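Local atomic coordinates of ComZ (Thermus thermophilus, PDB entry 6QVI), a protein that probably acts as a DNA receptor at the pilus tip in natural competence, carrying a beta-solenoid domain on a pseudopilin-like domain. Residues T53-G58 against F127-S132; E81-A86 against G92-T97; G158-V163 against Y172-N177; S285-A290 against R504-P509; N311-A316 against S326-M331. One frame throughout, in Å; residues are numbered along the deposited sequence.

Contact 1: residues T53-G58 against F127-S132; sequences TSLARG and FRISNS
Leu55 touches Ile129 through a single methyl, CD2, which comes up against both branches of the isoleucine. CD2 of Leu55 lies 3.5 Å from CG2 of Ile129 and 4.0 Å from its CD1. That two-branched reception follows from chi1 of Ile129 (-51°), which sets CG2 opposite the backbone N and swings the longer arm to the N side. Asn131, two residues further along and turned the same way, borders the same leucine. Ile129 sits near the end of strand 120-130, in the antiparallel sheet that packs on the long helix 12-40 in the pseudopilin-like domain, and Leu55 closes over this end from the loop that follows the helix. Phe108 of the neighbouring strand and Arg39 of the helix also touch Leu55, while Phe518 on the other side of the strand meets Ile129. The loop presents its leucine from a short 3-10 turn: Arg57 N bonds to Ser54 O at 3.0 Å, and Gly58 N bonds to Leu55 O at 3.0 Å. Further back, Thr53 O accepts a hydrogen bond from Arg39 NE. Just before Thr53, the disulfide Cys51-Cys209 ties the loop to a distant part of the chain.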
# COMPACT_ATOMS: atom_id res chain seq x y z
N THR A 53 9.17 -1.30 -9.70
CA THR A 53 10.51 -1.87 -9.70
C THR A 53 11.51 -0.74 -9.50
O THR A 53 11.35 0.34 -10.08
CB THR A 53 10.81 -2.65 -11.00
OG1 THR A 53 12.20 -2.97 -11.06
CG2 THR A 53 10.41 -1.86 -12.25
N SER A 54 12.56 -0.99 -8.71
CA SER A 54 13.45 0.11 -8.37
C SER A 54 14.32 0.55 -9.54
O SER A 54 14.62 -0.20 -10.49
CB SER A 54 14.36 -0.23 -7.19
OG SER A 54 15.58 -0.76 -7.66
N LEU A 55 14.82 1.76 -9.37
CA LEU A 55 15.65 2.39 -10.37
C LEU A 55 16.92 1.59 -10.63
O LEU A 55 17.43 1.58 -11.75
CB LEU A 55 16.01 3.78 -9.86
CG LEU A 55 15.89 4.93 -10.82
CD1 LEU A 55 14.66 4.70 -11.65
CD2 LEU A 55 15.67 6.11 -9.94
N ALA A 56 17.41 0.87 -9.61
CA ALA A 56 18.66 0.16 -9.81
C ALA A 56 18.55 -0.97 -10.82
O ALA A 56 19.57 -1.47 -11.30
CB ALA A 56 19.19 -0.36 -8.49
N ARG A 57 17.33 -1.34 -11.20
CA ARG A 57 17.12 -2.43 -12.13
C ARG A 57 16.81 -1.92 -13.51
O ARG A 57 16.39 -2.70 -14.37
CB ARG A 57 15.97 -3.33 -11.66
CG ARG A 57 16.26 -4.08 -10.38
CD ARG A 57 16.12 -5.58 -10.61
NE ARG A 57 15.09 -5.89 -11.60
CZ ARG A 57 13.84 -6.24 -11.33
NH1 ARG A 57 13.45 -6.38 -10.07
NH2 ARG A 57 13.00 -6.48 -12.34
N GLY A 58 17.01 -0.65 -13.75
CA GLY A 58 16.84 -0.10 -15.08
C GLY A 58 15.86 1.05 -15.08
O GLY A 58 15.30 1.42 -14.05
N PHE A 127 23.80 11.44 -7.86
CA PHE A 127 22.57 11.53 -7.10
C PHE A 127 22.41 10.35 -6.17
O PHE A 127 22.91 9.26 -6.42
CB PHE A 127 21.35 11.58 -8.01
CG PHE A 127 21.48 12.51 -9.12
CD1 PHE A 127 22.15 12.14 -10.26
CD2 PHE A 127 20.92 13.77 -9.03
CE1 PHE A 127 22.27 13.02 -11.32
CE2 PHE A 127 21.04 14.65 -10.08
CZ PHE A 127 21.71 14.27 -11.23
N ARG A 128 21.54 10.52 -5.20
CA ARG A 128 21.15 9.45 -4.33
C ARG A 128 19.66 9.49 -4.56
O ARG A 128 19.04 10.48 -4.35
CB ARG A 128 21.48 9.76 -2.90
CG ARG A 128 20.39 9.35 -1.95
CD ARG A 128 20.93 8.53 -0.81
NE ARG A 128 22.09 9.14 -0.21
CZ ARG A 128 23.14 8.45 0.21
NH1 ARG A 128 23.14 7.13 0.08
NH2 ARG A 128 24.17 9.07 0.75
N ILE A 129 19.11 8.39 -5.02
CA ILE A 129 17.70 8.31 -5.37
C ILE A 129 17.08 7.10 -4.71
O ILE A 129 17.55 5.97 -4.92
CB ILE A 129 17.46 8.24 -6.89
CG1 ILE A 129 18.23 9.35 -7.61
CG2 ILE A 129 15.96 8.27 -7.20
CD1 ILE A 129 18.02 9.27 -9.09
N SER A 130 16.01 7.32 -3.94
CA SER A 130 15.26 6.21 -3.36
C SER A 130 13.78 6.53 -3.46
O SER A 130 13.37 7.68 -3.30
CB SER A 130 15.72 5.97 -1.92
OG SER A 130 15.38 7.05 -1.06
N ASN A 131 12.98 5.52 -3.80
CA ASN A 131 11.53 5.70 -3.92
C ASN A 131 10.77 5.32 -2.64
O ASN A 131 11.28 4.65 -1.74
CB ASN A 131 11.02 4.87 -5.11
CG ASN A 131 11.34 5.52 -6.46
OD1 ASN A 131 10.68 6.49 -6.87
ND2 ASN A 131 12.38 5.02 -7.14
N SER A 132 9.53 5.78 -2.56
CA SER A 132 8.74 5.43 -1.38
C SER A 132 8.49 3.94 -1.34
O SER A 132 8.60 3.30 -0.28
CB SER A 132 7.42 6.20 -1.32
OG SER A 132 7.61 7.54 -0.89

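Contact 2: residues E81-A86 against G92-T97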
# COMPACT_ATOMS: atom_id res chain seq x y z
N GLU A 81 23.76 13.18 -29.51
CA GLU A 81 22.60 14.00 -29.67
C GLU A 81 23.09 15.40 -29.90
O GLU A 81 23.99 15.81 -29.25
CB GLU A 81 21.79 13.93 -28.40
CG GLU A 81 20.54 14.76 -28.37
CD GLU A 81 19.44 14.11 -27.57
OE1 GLU A 81 19.37 12.87 -27.55
OE2 GLU A 81 18.65 14.82 -26.96
N VAL A 82 22.49 16.15 -30.78
CA VAL A 82 23.00 17.48 -31.03
C VAL A 82 22.28 18.62 -30.38
O VAL A 82 21.10 18.68 -30.36
CB VAL A 82 23.05 17.78 -32.53
CG1 VAL A 82 23.28 16.52 -33.32
CG2 VAL A 82 21.78 18.44 -32.96
N VAL A 83 23.05 19.55 -29.87
CA VAL A 83 22.52 20.75 -29.27
C VAL A 83 22.29 21.73 -30.39
O VAL A 83 23.02 21.73 -31.34
CB VAL A 83 23.54 21.34 -28.33
CG1 VAL A 83 22.91 22.34 -27.39
CG2 VAL A 83 24.22 20.24 -27.57
N THR A 84 21.30 22.58 -30.27
CA THR A 84 20.98 23.52 -31.34
C THR A 84 20.93 24.94 -30.80
O THR A 84 20.61 25.17 -29.63
CB THR A 84 19.64 23.20 -32.05
OG1 THR A 84 18.54 23.40 -31.15
CG2 THR A 84 19.64 21.79 -32.61
N ASP A 85 21.21 25.90 -31.69
CA ASP A 85 21.10 27.31 -31.32
C ASP A 85 19.63 27.71 -31.34
O ASP A 85 18.73 26.87 -31.51
CB ASP A 85 21.96 28.17 -32.25
CG ASP A 85 21.49 28.12 -33.71
OD1 ASP A 85 20.61 27.28 -34.03
OD2 ASP A 85 22.01 28.90 -34.54
N ALA A 86 19.35 29.00 -31.21
CA ALA A 86 17.97 29.44 -31.26
C ALA A 86 17.39 29.22 -32.65
O ALA A 86 16.18 29.01 -32.78
CB ALA A 86 17.86 30.91 -30.87
N GLY A 92 26.83 21.61 -31.30
CA GLY A 92 27.69 20.58 -30.77
C GLY A 92 26.97 19.29 -30.53
O GLY A 92 25.80 19.21 -30.73
N ARG A 93 27.69 18.27 -30.15
CA ARG A 93 27.10 17.01 -29.85
C ARG A 93 27.42 16.65 -28.42
O ARG A 93 28.30 17.21 -27.82
CB ARG A 93 27.64 15.92 -30.75
CG ARG A 93 28.10 16.38 -32.12
CD ARG A 93 27.12 15.99 -33.22
NE ARG A 93 27.25 14.61 -33.68
CZ ARG A 93 26.45 14.04 -34.58
NH1 ARG A 93 25.48 14.74 -35.13
NH2 ARG A 93 26.63 12.77 -34.93
N TYR A 94 26.68 15.71 -27.85
CA TYR A 94 26.98 15.28 -26.51
C TYR A 94 26.55 13.90 -26.30
O TYR A 94 25.76 13.38 -27.02
CB TYR A 94 26.38 16.17 -25.45
CG TYR A 94 24.91 16.17 -25.39
CD1 TYR A 94 24.22 15.07 -25.01
CD2 TYR A 94 24.22 17.29 -25.69
CE1 TYR A 94 22.87 15.08 -24.94
CE2 TYR A 94 22.87 17.30 -25.64
CZ TYR A 94 22.21 16.19 -25.26
OH TYR A 94 20.87 16.24 -25.22
N THR A 95 27.12 13.27 -25.31
CA THR A 95 26.75 11.94 -25.03
C THR A 95 26.44 11.72 -23.59
O THR A 95 27.30 11.82 -22.78
CB THR A 95 27.79 10.97 -25.47
OG1 THR A 95 27.72 10.87 -26.88
CG2 THR A 95 27.50 9.67 -24.89
N ALA A 96 25.20 11.36 -23.27
CA ALA A 96 24.82 11.23 -21.87
C ALA A 96 24.78 9.75 -21.53
O ALA A 96 24.13 8.97 -22.24
CB ALA A 96 23.47 11.88 -21.58
N THR A 97 25.46 9.38 -20.45
CA THR A 97 25.53 8.01 -19.97
C THR A 97 25.17 8.02 -18.50
O THR A 97 25.56 8.92 -17.76
CB THR A 97 26.92 7.39 -20.13
OG1 THR A 97 27.35 7.50 -21.49
CG2 THR A 97 26.89 5.94 -19.77
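Glu81 and Tyr94 lie side by side across the two strands of a beta hairpin and point the same way, with carboxylate and ring planes 38° apart. CB of Glu81 makes an off-centre CH-pi contact, 4.2 Å from the centroid of the Tyr94 ring, and its CG runs on past CZ toward the hydroxyl. The ring is brought over its neighbour by chi1 of 66°, which sets CG between the backbone N and carbonyl carbon, so that Glu81 O comes to lie above one face near the rim. Val83 crosses the tyrosine at about a right angle and meets its edge, CG2 to CD2 at 3.5 Å. With an alanine in place of Tyr94, Glu81 and Val83 would probably lose the ring surface they both pack on, and the glutamate chain would be freer to turn. On the other face of the hairpin, CG1 of Val82 rests 3.4 Å from NH1 of Arg93. The strands themselves are joined by Tyr94 N to Glu81 O at 3.0 Å and Val83 N to Gly92 O at 2.9 Å; the return bond from Glu81 N to Tyr94 O is weak. Lys27 of helix 12-40 forms a salt bridge with Glu81 OE2 and touches Tyr94, and Tyr19 and Ala23 of that helix cover Val83. Along its far edge, strand 90-100 pairs with strand 107-115, through Arg93 with Thr115 and Thr95 with Glu113.

Contact 3: residues G158-V163 against Y172-N177; sequences GGVYVV and YVIEAN
Val162 faces Val173 and Ile174 across the inside of a coil, and its side chain can be traced atom by atom. CB comes first and faces CG1 of Val173, though the placement of that methyl is doubtful. From there the two methyls part. With chi1 at 177°, CG1 stands opposite the backbone N and turns to Val173, where the two CG1 methyls are modelled closer than carbons can sit, so nothing finer can be read from that pair. CG2, on the N side, goes to the isoleucine instead, ending 4.2 Å from Ile174 CD1, and the two side chains meet at a slant. The isoleucine reaches this far because its chain is stretched out beyond CG1 (chi2 176°), and the same CD1 also lies 4.4 Å from Val160 CG2. All four side chains are aliphatic and buried. Val160 and Val162 point inward from the strand while Tyr161 between them points outward and stacks on Phe140. Such alternation, with the chain turning a corner at Val173, fits the interior of the beta-solenoid domain. Trp149 touches both Val162 and Val173. Strand 160-162 runs parallel to strands 139-141 and 212-214 on its two sides, and strand 172-176 runs parallel to 218-221; Leu212, Val214 and Ile219 from those next strands continue the aliphatic stack.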
# COMPACT_ATOMS: atom_id res chain seq x y z
N GLY A 158 -1.60 -12.39 -2.95
CA GLY A 158 -0.93 -11.12 -2.70
C GLY A 158 0.20 -11.27 -1.70
O GLY A 158 0.47 -12.38 -1.22
N GLY A 159 0.88 -10.19 -1.36
CA GLY A 159 2.01 -10.31 -0.46
C GLY A 159 1.56 -10.45 0.96
O GLY A 159 0.40 -10.20 1.30
N VAL A 160 2.49 -10.86 1.81
CA VAL A 160 2.27 -10.90 3.23
C VAL A 160 3.52 -10.34 3.88
O VAL A 160 4.57 -10.86 3.70
CB VAL A 160 1.89 -12.26 3.83
CG1 VAL A 160 1.48 -13.27 2.82
CG2 VAL A 160 2.98 -12.80 4.70
N TYR A 161 3.39 -9.25 4.61
CA TYR A 161 4.48 -8.60 5.29
C TYR A 161 4.27 -8.81 6.75
O TYR A 161 3.20 -8.65 7.23
CB TYR A 161 4.42 -7.10 4.98
CG TYR A 161 5.52 -6.22 5.52
CD1 TYR A 161 5.72 -6.07 6.86
CD2 TYR A 161 6.31 -5.48 4.68
CE1 TYR A 161 6.70 -5.26 7.34
CE2 TYR A 161 7.29 -4.65 5.16
CZ TYR A 161 7.47 -4.55 6.49
OH TYR A 161 8.43 -3.75 6.99
N VAL A 162 5.29 -9.23 7.46
CA VAL A 162 5.15 -9.43 8.87
C VAL A 162 6.25 -8.65 9.52
O VAL A 162 7.35 -8.69 9.05
CB VAL A 162 5.34 -10.89 9.20
CG1 VAL A 162 5.28 -11.09 10.68
CG2 VAL A 162 4.29 -11.71 8.53
N VAL A 163 5.99 -7.92 10.59
CA VAL A 163 7.08 -7.20 11.20
C VAL A 163 7.86 -8.01 12.21
O VAL A 163 9.06 -7.99 12.17
CB VAL A 163 6.73 -5.76 11.65
CG1 VAL A 163 5.40 -5.33 11.16
CG2 VAL A 163 6.88 -5.53 13.12
N TYR A 172 10.66 -18.16 14.71
CA TYR A 172 9.81 -18.54 13.60
C TYR A 172 8.50 -17.79 13.72
O TYR A 172 7.71 -17.97 14.65
CB TYR A 172 9.63 -20.05 13.55
CG TYR A 172 10.95 -20.73 13.32
CD1 TYR A 172 11.75 -21.14 14.38
CD2 TYR A 172 11.44 -20.92 12.03
CE1 TYR A 172 12.99 -21.74 14.17
CE2 TYR A 172 12.69 -21.52 11.80
CZ TYR A 172 13.45 -21.92 12.87
OH TYR A 172 14.67 -22.52 12.64
N VAL A 173 8.29 -16.88 12.79
CA VAL A 173 7.11 -16.02 12.79
C VAL A 173 6.07 -16.56 11.83
O VAL A 173 4.94 -16.07 11.80
CB VAL A 173 7.65 -14.61 12.45
CG1 VAL A 173 6.63 -13.75 11.79
CG2 VAL A 173 8.25 -13.93 13.69
N ILE A 174 6.43 -17.57 11.05
CA ILE A 174 5.57 -18.30 10.14
C ILE A 174 6.10 -19.72 10.12
O ILE A 174 7.21 -19.94 9.65
CB ILE A 174 5.59 -17.71 8.72
CG1 ILE A 174 4.99 -16.30 8.70
CG2 ILE A 174 4.87 -18.63 7.75
CD1 ILE A 174 5.08 -15.62 7.35
N GLU A 175 5.41 -20.65 10.78
CA GLU A 175 5.76 -22.07 10.76
C GLU A 175 4.73 -22.81 9.91
O GLU A 175 3.88 -23.53 10.42
CB GLU A 175 5.85 -22.67 12.18
CG GLU A 175 6.86 -22.01 13.12
CD GLU A 175 7.54 -23.00 14.08
OE1 GLU A 175 7.83 -24.15 13.67
OE2 GLU A 175 7.79 -22.62 15.25
N ALA A 176 4.77 -22.56 8.61
CA ALA A 176 3.78 -23.13 7.70
C ALA A 176 4.31 -24.46 7.21
O ALA A 176 5.42 -24.54 6.66
CB ALA A 176 3.49 -22.20 6.53
N ASN A 177 3.52 -25.52 7.40
CA ASN A 177 3.91 -26.88 7.01
C ASN A 177 2.71 -27.53 6.31
O ASN A 177 2.18 -28.54 6.75
CB ASN A 177 4.33 -27.67 8.25
CG ASN A 177 5.43 -26.98 9.05
OD1 ASN A 177 6.39 -26.44 8.50
ND2 ASN A 177 5.27 -26.96 10.39

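Contact 4: residues S285-A290 against R504-P509; sequences SDACSA and RPALLP
Ala287 and Cys288 carry one side of this contact, and Ala506 and Leu507, at the middle of a type I beta turn, carry the other. Along residues 285-290, Ser285 comes first and works on its own loop: its OG accepts from Cys288 N at 2.9 Å, an ST motif, and takes a weaker bond from Ala287 N. The bonds fold the chain back on itself, and the next residues lie against the turn. Asp286 is exposed, with a long, weak ion pair to Lys501. Ala287 follows and is the centre of the contact. Its CB faces the backbone of the turn, 3.7 Å from Ala506 O, and the methyls of the two alanines stand 4.1 Å apart, CB to CB. The same CB of Ala287 lies 4.3 Å from CD2 of Leu507. Cys288 adds its sulfur, SG lying 4.2 Å from that leucine methyl, so CD2 of Leu507 sits against both residues. The leucine's CB points past the loop, and chi2 of 173° carries CD1 on away from CA, leaving CD2 the branch turned to the loop. Ser289 then closes the loop with a weak bond from OG to Ser285 O. Across the way, Leu508 N bonds to Pro505 O and holds the turn. The contact is apolar and joins two loops far apart in sequence, one before helix 294-301, one between strands 491-496 and 517-529. Cys288 is tied by a disulfide to Cys297 of helix 294-301, whose Trp294 donates NE1 to Leu507 O and whose Leu298 packs on Leu507. Thr400 of strand 398-406 touches Pro505, Leu507 and Leu508.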
# COMPACT_ATOMS: atom_id res chain seq x y z
N SER A 285 1.08 10.25 6.57
CA SER A 285 0.27 9.96 5.40
C SER A 285 -0.22 11.30 4.91
O SER A 285 -0.23 12.29 5.66
CB SER A 285 -0.92 9.10 5.76
OG SER A 285 -1.92 9.92 6.35
N ASP A 286 -0.72 11.33 3.68
CA ASP A 286 -1.09 12.62 3.11
C ASP A 286 -2.16 13.30 3.93
O ASP A 286 -2.17 14.53 4.03
CB ASP A 286 -1.54 12.49 1.65
CG ASP A 286 -0.39 12.17 0.69
OD1 ASP A 286 0.76 12.58 0.97
OD2 ASP A 286 -0.64 11.49 -0.33
N ALA A 287 -3.01 12.53 4.61
CA ALA A 287 -4.08 13.14 5.39
C ALA A 287 -3.72 13.30 6.85
O ALA A 287 -4.23 14.22 7.49
CB ALA A 287 -5.37 12.33 5.28
N CYS A 288 -2.81 12.49 7.39
CA CYS A 288 -2.61 12.49 8.83
C CYS A 288 -1.24 12.92 9.31
O CYS A 288 -1.01 12.93 10.53
CB CYS A 288 -2.92 11.08 9.36
SG CYS A 288 -4.68 10.66 9.28
N SER A 289 -0.38 13.45 8.44
CA SER A 289 1.00 13.69 8.86
C SER A 289 1.14 14.89 9.79
O SER A 289 2.02 14.89 10.65
CB SER A 289 1.91 13.87 7.64
OG SER A 289 1.48 14.92 6.78
N ALA A 290 0.26 15.89 9.66
CA ALA A 290 0.32 17.04 10.56
C ALA A 290 -0.11 16.70 12.00
O ALA A 290 0.31 17.39 12.93
CB ALA A 290 -0.55 18.16 10.00
N ARG A 504 -8.63 6.40 -2.67
CA ARG A 504 -8.25 5.50 -1.58
C ARG A 504 -8.69 6.11 -0.27
O ARG A 504 -8.41 7.30 -0.05
CB ARG A 504 -6.74 5.34 -1.59
CG ARG A 504 -6.11 4.69 -0.39
CD ARG A 504 -4.93 3.82 -0.81
NE ARG A 504 -4.09 3.54 0.35
CZ ARG A 504 -4.29 2.54 1.21
NH1 ARG A 504 -5.32 1.70 1.07
NH2 ARG A 504 -3.47 2.38 2.24
N PRO A 505 -9.31 5.35 0.66
CA PRO A 505 -9.78 6.00 1.90
C PRO A 505 -8.66 6.75 2.60
O PRO A 505 -7.70 6.15 3.09
CB PRO A 505 -10.28 4.81 2.74
CG PRO A 505 -10.70 3.80 1.74
CD PRO A 505 -9.75 3.95 0.58
N ALA A 506 -8.80 8.08 2.63
CA ALA A 506 -7.76 8.96 3.16
C ALA A 506 -7.35 8.56 4.58
O ALA A 506 -6.17 8.72 4.96
CB ALA A 506 -8.23 10.42 3.13
N LEU A 507 -8.30 8.07 5.41
CA LEU A 507 -7.88 7.92 6.80
C LEU A 507 -7.33 6.53 7.11
O LEU A 507 -7.06 6.22 8.28
CB LEU A 507 -9.01 8.30 7.75
CG LEU A 507 -9.57 9.72 7.59
CD1 LEU A 507 -10.80 9.82 8.53
CD2 LEU A 507 -8.59 10.89 7.79
N LEU A 508 -7.01 5.77 6.10
CA LEU A 508 -6.33 4.50 6.25
C LEU A 508 -4.81 4.72 6.17
O LEU A 508 -4.35 5.77 5.74
CB LEU A 508 -6.77 3.57 5.12
CG LEU A 508 -7.96 2.65 5.31
CD1 LEU A 508 -7.55 1.37 6.04
CD2 LEU A 508 -9.03 3.37 6.08
N PRO A 509 -4.00 3.78 6.65
CA PRO A 509 -2.54 3.94 6.54
C PRO A 509 -2.07 3.76 5.09
O PRO A 509 -2.62 2.95 4.35
CB PRO A 509 -1.99 2.83 7.44
CG PRO A 509 -3.13 2.44 8.31
CD PRO A 509 -4.36 2.63 7.49

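Contact 5: residues N311-A316 against S326-M331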
# COMPACT_ATOMS: atom_id res chain seq x y z
N ASN A 311 -22.31 5.42 29.96
CA ASN A 311 -23.63 5.60 29.37
C ASN A 311 -23.85 6.94 28.71
O ASN A 311 -24.93 7.17 28.13
CB ASN A 311 -24.74 5.24 30.39
CG ASN A 311 -24.71 3.74 30.76
OD1 ASN A 311 -24.20 2.90 30.00
ND2 ASN A 311 -25.10 3.43 31.98
N ILE A 312 -22.86 7.84 28.74
CA ILE A 312 -23.04 9.09 28.03
C ILE A 312 -22.54 8.92 26.61
O ILE A 312 -21.52 8.28 26.34
CB ILE A 312 -22.32 10.26 28.74
CG1 ILE A 312 -22.64 10.29 30.22
CG2 ILE A 312 -22.79 11.58 28.16
CD1 ILE A 312 -21.49 9.96 31.08
N LEU A 313 -23.26 9.53 25.70
CA LEU A 313 -22.93 9.55 24.32
C LEU A 313 -22.72 10.99 23.99
O LEU A 313 -23.68 11.71 23.87
CB LEU A 313 -24.12 9.13 23.53
CG LEU A 313 -24.25 7.66 23.27
CD1 LEU A 313 -24.86 7.49 21.91
CD2 LEU A 313 -22.89 7.02 23.29
N SER A 314 -21.48 11.43 23.83
CA SER A 314 -21.20 12.82 23.51
C SER A 314 -20.91 13.05 22.05
O SER A 314 -20.00 12.49 21.53
CB SER A 314 -20.00 13.27 24.29
OG SER A 314 -19.49 14.46 23.76
N VAL A 315 -21.66 13.90 21.40
CA VAL A 315 -21.37 14.18 20.01
C VAL A 315 -20.30 15.23 19.88
O VAL A 315 -20.38 16.26 20.47
CB VAL A 315 -22.58 14.70 19.29
CG1 VAL A 315 -22.27 14.90 17.84
CG2 VAL A 315 -23.70 13.71 19.45
N ALA A 316 -19.28 14.97 19.09
CA ALA A 316 -18.22 15.92 18.94
C ALA A 316 -18.17 16.50 17.56
O ALA A 316 -17.51 17.47 17.34
CB ALA A 316 -16.91 15.28 19.29
N SER A 326 -33.01 9.35 16.19
CA SER A 326 -32.88 7.98 15.69
C SER A 326 -31.41 7.55 15.68
O SER A 326 -31.07 6.43 16.08
CB SER A 326 -33.45 7.83 14.29
OG SER A 326 -32.85 8.74 13.38
N CYS A 327 -30.53 8.43 15.17
CA CYS A 327 -29.12 8.10 15.06
C CYS A 327 -28.54 7.77 16.43
O CYS A 327 -27.92 6.71 16.62
CB CYS A 327 -28.37 9.26 14.39
SG CYS A 327 -26.55 9.11 14.40
N LEU A 328 -28.71 8.67 17.40
CA LEU A 328 -28.14 8.45 18.73
C LEU A 328 -28.82 7.32 19.49
O LEU A 328 -28.18 6.67 20.33
CB LEU A 328 -28.14 9.75 19.55
CG LEU A 328 -27.06 10.75 19.07
CD1 LEU A 328 -27.32 12.20 19.50
CD2 LEU A 328 -25.68 10.30 19.51
N GLN A 329 -30.13 7.07 19.24
CA GLN A 329 -30.79 5.92 19.86
C GLN A 329 -30.06 4.62 19.52
O GLN A 329 -29.90 3.74 20.37
CB GLN A 329 -32.26 5.86 19.42
CG GLN A 329 -33.28 6.83 20.10
CD GLN A 329 -34.02 6.21 21.32
OE1 GLN A 329 -33.84 5.03 21.65
NE2 GLN A 329 -34.87 7.02 21.99
N ALA A 330 -29.58 4.49 18.28
CA ALA A 330 -29.02 3.22 17.84
C ALA A 330 -27.77 2.81 18.62
O ALA A 330 -27.42 1.61 18.62
CB ALA A 330 -28.72 3.28 16.34
N MET A 331 -27.07 3.74 19.22
CA MET A 331 -25.84 3.38 19.88
C MET A 331 -25.89 3.48 21.33
O MET A 331 -24.88 3.46 21.98
CB MET A 331 -24.75 4.30 19.40
CG MET A 331 -24.94 4.65 17.97
SD MET A 331 -23.66 5.72 17.44
CE MET A 331 -24.36 6.21 15.90
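Leu313 and Leu328 form the denser half of this contact, where a strand lies against a short helix. The two leucines slide past each other in opposite directions, bringing Leu313 CD1 to within 3.8 Å of Leu328 CD2. That same methyl of Leu313 also meets the backbone, 3.8 Å from Leu328 O, and lies 4.1 Å from Met331 CB. One terminal methyl thus meets a side chain, a backbone carbonyl and the root of a second side chain. Met331 is buried; its chain starts toward the strand, then runs on, extended, away from it. The other half is thinner. Val315, two residues along and on the same face of the strand, sets CG2 against both methyls of Leu328, 3.9 Å from CD1 and from CD2. With chi1 at -177°, CG1 of Val315 stands opposite the backbone N while CG2 falls on the N side, next to the leucine. Leu313, Val315 and Leu328 all remain partly exposed, and Gln329 on the helix turns away from the strand to an exposed position. Strand 312-317 pairs antiparallel with strand 304-309, through Ser314 with Gln307 and Ala316 with Arg305, and Ile306 of that partner packs on both Leu328 and Met331. On the far side, the disulfide from Cys327 to Cys345 fastens the helix to strand 343-348, where Met331 also touches Cys345.

How the contacts relate
Contacts 1 and 2 both belong to the pseudopilin-like domain: they use the same antiparallel sheet and the same helix 12-40, yet contact 1 is a buried apolar closure and contact 2 a partly buried hairpin. Contact 2 is the one whose segments share backbone hydrogen bonds, and it adds a charged group and an aromatic ring. Contact 3 is buried like contact 1, but lies between aliphatic side chains inside the solenoid. Contacts 4 and 5 are partly buried, apolar and close to disulfides; one joins two loops, the other a strand and a helix. The centres of contacts 2 and 5 are about 70 Å apart, on opposite sides of the chain's centre.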